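Local coordinates for hypothetical protein BT_3535 (Bacteroides thetaiotaomicron VPI-5482, PDB 3KNY) that is of unknown function but has two domains and is probably a lipoprotein, at residues 182-196 with 206-218. Numbering follows the deposited sequence.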
loop_
_atom_site.group_PDB
_atom_site.type_symbol
_atom_site.label_atom_id
_atom_site.label_comp_id
_atom_site.label_asym_id
_atom_site.label_seq_id
_atom_site.Cartn_x
_atom_site.Cartn_y
_atom_site.Cartn_z
ATOM N N TYR A 182 -2.291 -6.320 12.071
ATOM C CA TYR A 182 -2.557 -4.939 12.409
ATOM C C TYR A 182 -1.505 -4.456 13.419
ATOM O O TYR A 182 -1.336 -5.060 14.469
ATOM C CB TYR A 182 -3.968 -4.809 12.956
ATOM C CG TYR A 182 -4.306 -3.437 13.460
ATOM C CD1 TYR A 182 -4.379 -2.359 12.597
ATOM C CD2 TYR A 182 -4.583 -3.220 14.812
ATOM C CE1 TYR A 182 -4.708 -1.094 13.063
ATOM C CE2 TYR A 182 -4.912 -1.981 15.280
ATOM C CZ TYR A 182 -4.974 -0.918 14.405
ATOM O OH TYR A 182 -5.277 0.330 14.888
ATOM N N ASP A 183 -0.782 -3.388 13.070
ATOM C CA ASP A 183 0.235 -2.807 13.947
ATOM C C ASP A 183 -0.423 -1.802 14.870
ATOM O O ASP A 183 -0.855 -0.737 14.430
ATOM C CB ASP A 183 1.322 -2.123 13.131
ATOM C CG ASP A 183 2.399 -1.527 13.995
ATOM O OD1 ASP A 183 2.081 -0.969 15.077
ATOM O OD2 ASP A 183 3.572 -1.603 13.592
ATOM N N LYS A 184 -0.471 -2.114 16.160
ATOM C CA LYS A 184 -1.231 -1.266 17.094
ATOM C C LYS A 184 -0.545 0.060 17.409
ATOM O O LYS A 184 -1.213 1.011 17.799
ATOM C CB LYS A 184 -1.586 -2.040 18.368
ATOM C CG LYS A 184 -2.562 -3.189 18.120
ATOM C CD LYS A 184 -2.767 -4.052 19.369
ATOM C CE LYS A 184 -4.053 -4.897 19.287
ATOM N NZ LYS A 184 -4.248 -5.786 20.474
ATOM N N ASP A 185 0.770 0.142 17.219
ATOM C CA ASP A 185 1.468 1.428 17.391
ATOM C C ASP A 185 1.189 2.393 16.230
ATOM O O ASP A 185 0.737 3.518 16.442
ATOM C CB ASP A 185 2.980 1.232 17.473
ATOM C CG ASP A 185 3.381 0.319 18.564
ATOM O OD1 ASP A 185 2.773 0.403 19.651
ATOM O OD2 ASP A 185 4.307 -0.483 18.327
ATOM N N LYS A 186 1.487 1.938 15.010
ATOM C CA LYS A 186 1.321 2.732 13.798
ATOM C C LYS A 186 -0.142 2.841 13.407
ATOM O O LYS A 186 -0.504 3.727 12.644
ATOM C CB LYS A 186 2.085 2.100 12.639
ATOM C CG LYS A 186 3.555 1.828 12.917
ATOM C CD LYS A 186 4.231 1.414 11.650
ATOM C CE LYS A 186 5.614 0.864 11.859
ATOM N NZ LYS A 186 5.924 -0.004 10.707
ATOM N N LYS A 187 -0.972 1.932 13.926
ATOM C CA LYS A 187 -2.408 1.882 13.620
ATOM C C LYS A 187 -2.639 1.657 12.121
ATOM O O LYS A 187 -3.516 2.270 11.520
ATOM C CB LYS A 187 -3.117 3.139 14.135
ATOM C CG LYS A 187 -2.902 3.372 15.654
ATOM C CD LYS A 187 -3.406 4.754 16.154
ATOM C CE LYS A 187 -2.743 5.154 17.479
ATOM N NZ LYS A 187 -2.479 3.949 18.348
ATOM N N LEU A 188 -1.827 0.769 11.539
ATOM C CA LEU A 188 -1.916 0.384 10.125
ATOM C C LEU A 188 -2.126 -1.125 9.977
ATOM O O LEU A 188 -1.743 -1.896 10.858
ATOM C CB LEU A 188 -0.610 0.739 9.405
ATOM C CG LEU A 188 -0.197 2.202 9.325
ATOM C CD1 LEU A 188 1.187 2.300 8.668
ATOM C CD2 LEU A 188 -1.230 2.990 8.546
ATOM N N ILE A 189 -2.712 -1.536 8.854
ATOM C CA ILE A 189 -2.728 -2.941 8.449
ATOM C C ILE A 189 -1.520 -3.122 7.552
ATOM O O ILE A 189 -1.312 -2.301 6.703
ATOM C CB ILE A 189 -4.007 -3.288 7.678
ATOM C CG1 ILE A 189 -5.239 -3.118 8.586
ATOM C CG2 ILE A 189 -3.976 -4.710 7.164
ATOM C CD1 ILE A 189 -6.586 -3.212 7.851
ATOM N N ALA A 190 -0.705 -4.163 7.790
ATOM C CA ALA A 190 0.497 -4.493 6.984
ATOM C C ALA A 190 0.233 -5.783 6.273
ATOM O O ALA A 190 -0.105 -6.754 6.920
ATOM C CB ALA A 190 1.730 -4.686 7.854
ATOM N N ALA A 191 0.386 -5.791 4.950
ATOM C CA ALA A 191 0.225 -6.997 4.136
ATOM C C ALA A 191 1.562 -7.203 3.419
ATOM O O ALA A 191 2.115 -6.253 2.846
ATOM C CB ALA A 191 -0.935 -6.835 3.111
ATOM N N SER A 192 2.095 -8.424 3.464
ATOM C CA SER A 192 3.387 -8.696 2.859
ATOM C C SER A 192 3.334 -9.928 2.032
ATOM O O SER A 192 2.497 -10.793 2.256
ATOM C CB SER A 192 4.460 -8.911 3.923
ATOM O OG SER A 192 4.756 -7.693 4.572
ATOM N N CYS A 193 4.264 -10.028 1.092
ATOM C CA CYS A 193 4.433 -11.260 0.399
ATOM C C CYS A 193 5.906 -11.575 0.282
ATOM O O CYS A 193 6.761 -10.681 0.360
ATOM C CB CYS A 193 3.775 -11.198 -0.948
ATOM S SG CYS A 193 4.681 -10.220 -2.125
ATOM N N SER A 194 6.176 -12.865 0.161
ATOM C CA SER A 194 7.493 -13.367 -0.057
ATOM C C SER A 194 7.351 -14.687 -0.810
ATOM O O SER A 194 6.952 -15.677 -0.236
ATOM C CB SER A 194 8.186 -13.582 1.274
ATOM O OG SER A 194 9.499 -14.064 1.052
ATOM N N GLY A 195 7.643 -14.671 -2.096
ATOM C CA GLY A 195 7.353 -15.797 -2.973
ATOM C C GLY A 195 7.838 -15.576 -4.408
ATOM O O GLY A 195 8.657 -14.690 -4.672
ATOM N N THR A 196 7.340 -16.391 -5.330
ATOM C CA THR A 196 7.769 -16.359 -6.705
ATOM C C THR A 196 6.581 -16.123 -7.595
ATOM O O THR A 196 5.574 -16.822 -7.505
ATOM C CB THR A 196 8.501 -17.655 -7.092
ATOM O OG1 THR A 196 9.681 -17.741 -6.300
ATOM C CG2 THR A 196 8.980 -17.626 -8.557
ATOM N N VAL A 206 8.974 -16.198 -17.270
ATOM C CA VAL A 206 9.600 -15.220 -16.383
ATOM C C VAL A 206 9.323 -15.660 -14.954
ATOM O O VAL A 206 8.194 -15.991 -14.622
ATOM C CB VAL A 206 9.042 -13.782 -16.626
ATOM C CG1 VAL A 206 9.652 -12.765 -15.661
ATOM C CG2 VAL A 206 9.281 -13.377 -18.051
ATOM N N GLU A 207 10.344 -15.670 -14.110
ATOM C CA GLU A 207 10.143 -15.909 -12.690
ATOM C C GLU A 207 10.753 -14.800 -11.893
ATOM O O GLU A 207 11.915 -14.477 -12.094
ATOM C CB GLU A 207 10.768 -17.217 -12.264
ATOM C CG GLU A 207 10.059 -18.422 -12.837
ATOM C CD GLU A 207 10.385 -19.710 -12.126
ATOM O OE1 GLU A 207 11.253 -19.737 -11.183
ATOM O OE2 GLU A 207 9.725 -20.696 -12.527
ATOM N N VAL A 208 9.980 -14.226 -10.976
ATOM C CA VAL A 208 10.468 -13.124 -10.164
ATOM C C VAL A 208 10.208 -13.456 -8.708
ATOM O O VAL A 208 9.088 -13.815 -8.347
ATOM C CB VAL A 208 9.755 -11.789 -10.520
ATOM C CG1 VAL A 208 10.385 -10.623 -9.781
ATOM C CG2 VAL A 208 9.819 -11.562 -11.996
ATOM N N THR A 209 11.250 -13.362 -7.885
ATOM C CA THR A 209 11.115 -13.538 -6.452
ATOM C C THR A 209 10.736 -12.172 -5.976
ATOM O O THR A 209 11.399 -11.213 -6.331
ATOM C CB THR A 209 12.411 -14.040 -5.802
ATOM O OG1 THR A 209 12.687 -15.338 -6.321
ATOM C CG2 THR A 209 12.247 -14.195 -4.314
ATOM N N VAL A 210 9.629 -12.081 -5.243
ATOM C CA VAL A 210 9.087 -10.808 -4.804
ATOM C C VAL A 210 8.912 -10.747 -3.292
ATOM O O VAL A 210 8.243 -11.578 -2.707
ATOM C CB VAL A 210 7.737 -10.545 -5.432
ATOM C CG1 VAL A 210 7.172 -9.213 -4.917
ATOM C CG2 VAL A 210 7.861 -10.564 -6.974
ATOM N N GLN A 211 9.520 -9.754 -2.659
ATOM C CA GLN A 211 9.357 -9.545 -1.227
ATOM C C GLN A 211 8.940 -8.090 -1.037
ATOM O O GLN A 211 9.778 -7.200 -1.182
ATOM C CB GLN A 211 10.657 -9.833 -0.500
ATOM C CG GLN A 211 11.113 -11.251 -0.595
ATOM C CD GLN A 211 12.486 -11.459 0.039
ATOM O OE1 GLN A 211 13.500 -11.186 -0.545
ATOM N NE2 GLN A 211 12.495 -11.946 1.228
ATOM N N LYS A 212 7.663 -7.848 -0.724
ATOM C CA LYS A 212 7.125 -6.491 -0.591
ATOM C C LYS A 212 6.138 -6.330 0.547
ATOM O O LYS A 212 5.545 -7.301 0.983
ATOM C CB LYS A 212 6.436 -6.069 -1.904
ATOM C CG LYS A 212 7.391 -6.010 -3.063
ATOM C CD LYS A 212 7.422 -4.681 -3.742
ATOM C CE LYS A 212 8.825 -4.252 -3.956
ATOM N NZ LYS A 212 8.938 -2.943 -4.599
ATOM N N THR A 213 5.954 -5.092 1.006
ATOM C CA THR A 213 5.013 -4.794 2.075
ATOM C C THR A 213 4.215 -3.536 1.741
ATOM O O THR A 213 4.756 -2.528 1.328
ATOM C CB THR A 213 5.722 -4.622 3.427
ATOM O OG1 THR A 213 6.364 -5.852 3.792
ATOM C CG2 THR A 213 4.746 -4.256 4.537
ATOM N N GLY A 214 2.912 -3.632 1.897
ATOM C CA GLY A 214 2.035 -2.527 1.717
ATOM C C GLY A 214 1.257 -2.289 2.999
ATOM O O GLY A 214 0.850 -3.243 3.688
ATOM N N PHE A 215 1.047 -1.008 3.300
ATOM C CA PHE A 215 0.332 -0.581 4.483
ATOM C C PHE A 215 -0.996 0.046 4.110
ATOM O O PHE A 215 -1.156 0.616 3.038
ATOM C CB PHE A 215 1.185 0.394 5.298
ATOM C CG PHE A 215 2.399 -0.248 5.926
ATOM C CD1 PHE A 215 3.585 -0.329 5.239
ATOM C CD2 PHE A 215 2.323 -0.819 7.197
ATOM C CE1 PHE A 215 4.710 -0.932 5.820
ATOM C CE2 PHE A 215 3.423 -1.427 7.786
ATOM C CZ PHE A 215 4.627 -1.482 7.084
HETATM N N MSE A 216 -1.957 -0.068 5.014
HETATM C CA MSE A 216 -3.288 0.433 4.769
HETATM C C MSE A 216 -3.822 1.169 6.005
HETATM O O MSE A 216 -3.779 0.634 7.121
HETATM C CB MSE A 216 -4.181 -0.740 4.403
HETATM C CG MSE A 216 -3.854 -1.319 3.068
HETATM SE SE MSE A 216 -4.803 -2.951 2.723
HETATM C CE MSE A 216 -3.669 -4.238 3.612
ATOM N N ILE A 217 -4.284 2.409 5.816
ATOM C CA ILE A 217 -4.996 3.093 6.894
ATOM C C ILE A 217 -6.388 2.468 6.905
ATOM O O ILE A 217 -7.156 2.656 5.959
ATOM C CB ILE A 217 -5.112 4.631 6.727
ATOM C CG1 ILE A 217 -3.726 5.287 6.739
ATOM C CG2 ILE A 217 -5.971 5.217 7.879
ATOM C CD1 ILE A 217 -3.745 6.825 6.888
ATOM N N PRO A 218 -6.709 1.711 7.962
ATOM C CA PRO A 218 -7.993 1.022 8.031
ATOM C C PRO A 218 -9.162 1.993 8.039
ATOM O O PRO A 218 -9.029 3.048 8.660
ATOM C CB PRO A 218 -7.944 0.278 9.369
ATOM C CG PRO A 218 -6.730 0.734 10.076
ATOM C CD PRO A 218 -5.955 1.657 9.220
ATOM O OXT PRO A 218 -10.227 1.751 7.457
#
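F215 and A190 face each other as a non-hydrogen-bonded pair of antiparallel strands, and the small alanine leaves room for the ring. From F215 CB, which lies 3.9 Å from L188 CD1, the side chain runs with CG anti to the carbonyl carbon (chi1 -68°), which turns the CD2-CE2 side of the ring toward the neighbouring strand. CG and CD2 both lie against L188 CD1, CD2 at 3.6 Å, the two side chains crossing at about a right angle; CE2 reaches A190 CB at 3.7 Å; and CZ ends beside K186 NZ, whose charge is paired with E92. With an alanine at F215 the ring is gone, and a gap would probably open beside L188 CD1 and A190 CB. On the other face, selenomethionine M216 bends at chi3 (-84°), and its flexible chain carries CE to I189 CG2 at 3.6 Å and to A191 CB, under cover of strand 140-149. Further along, S192 OG and T213 OG1 share a 2.6 Å hydrogen bond in which either could be the donor, small hydroxyls suiting two partly exposed positions. Paired backbone bonds, such as A191 N to G214 O at 2.9 Å, recur at alternate residue pairs from I189-M216 to G195-V210, the pattern of an antiparallel beta hairpin, here formed by strands 188-201 and 204-217 within a mixed sheet.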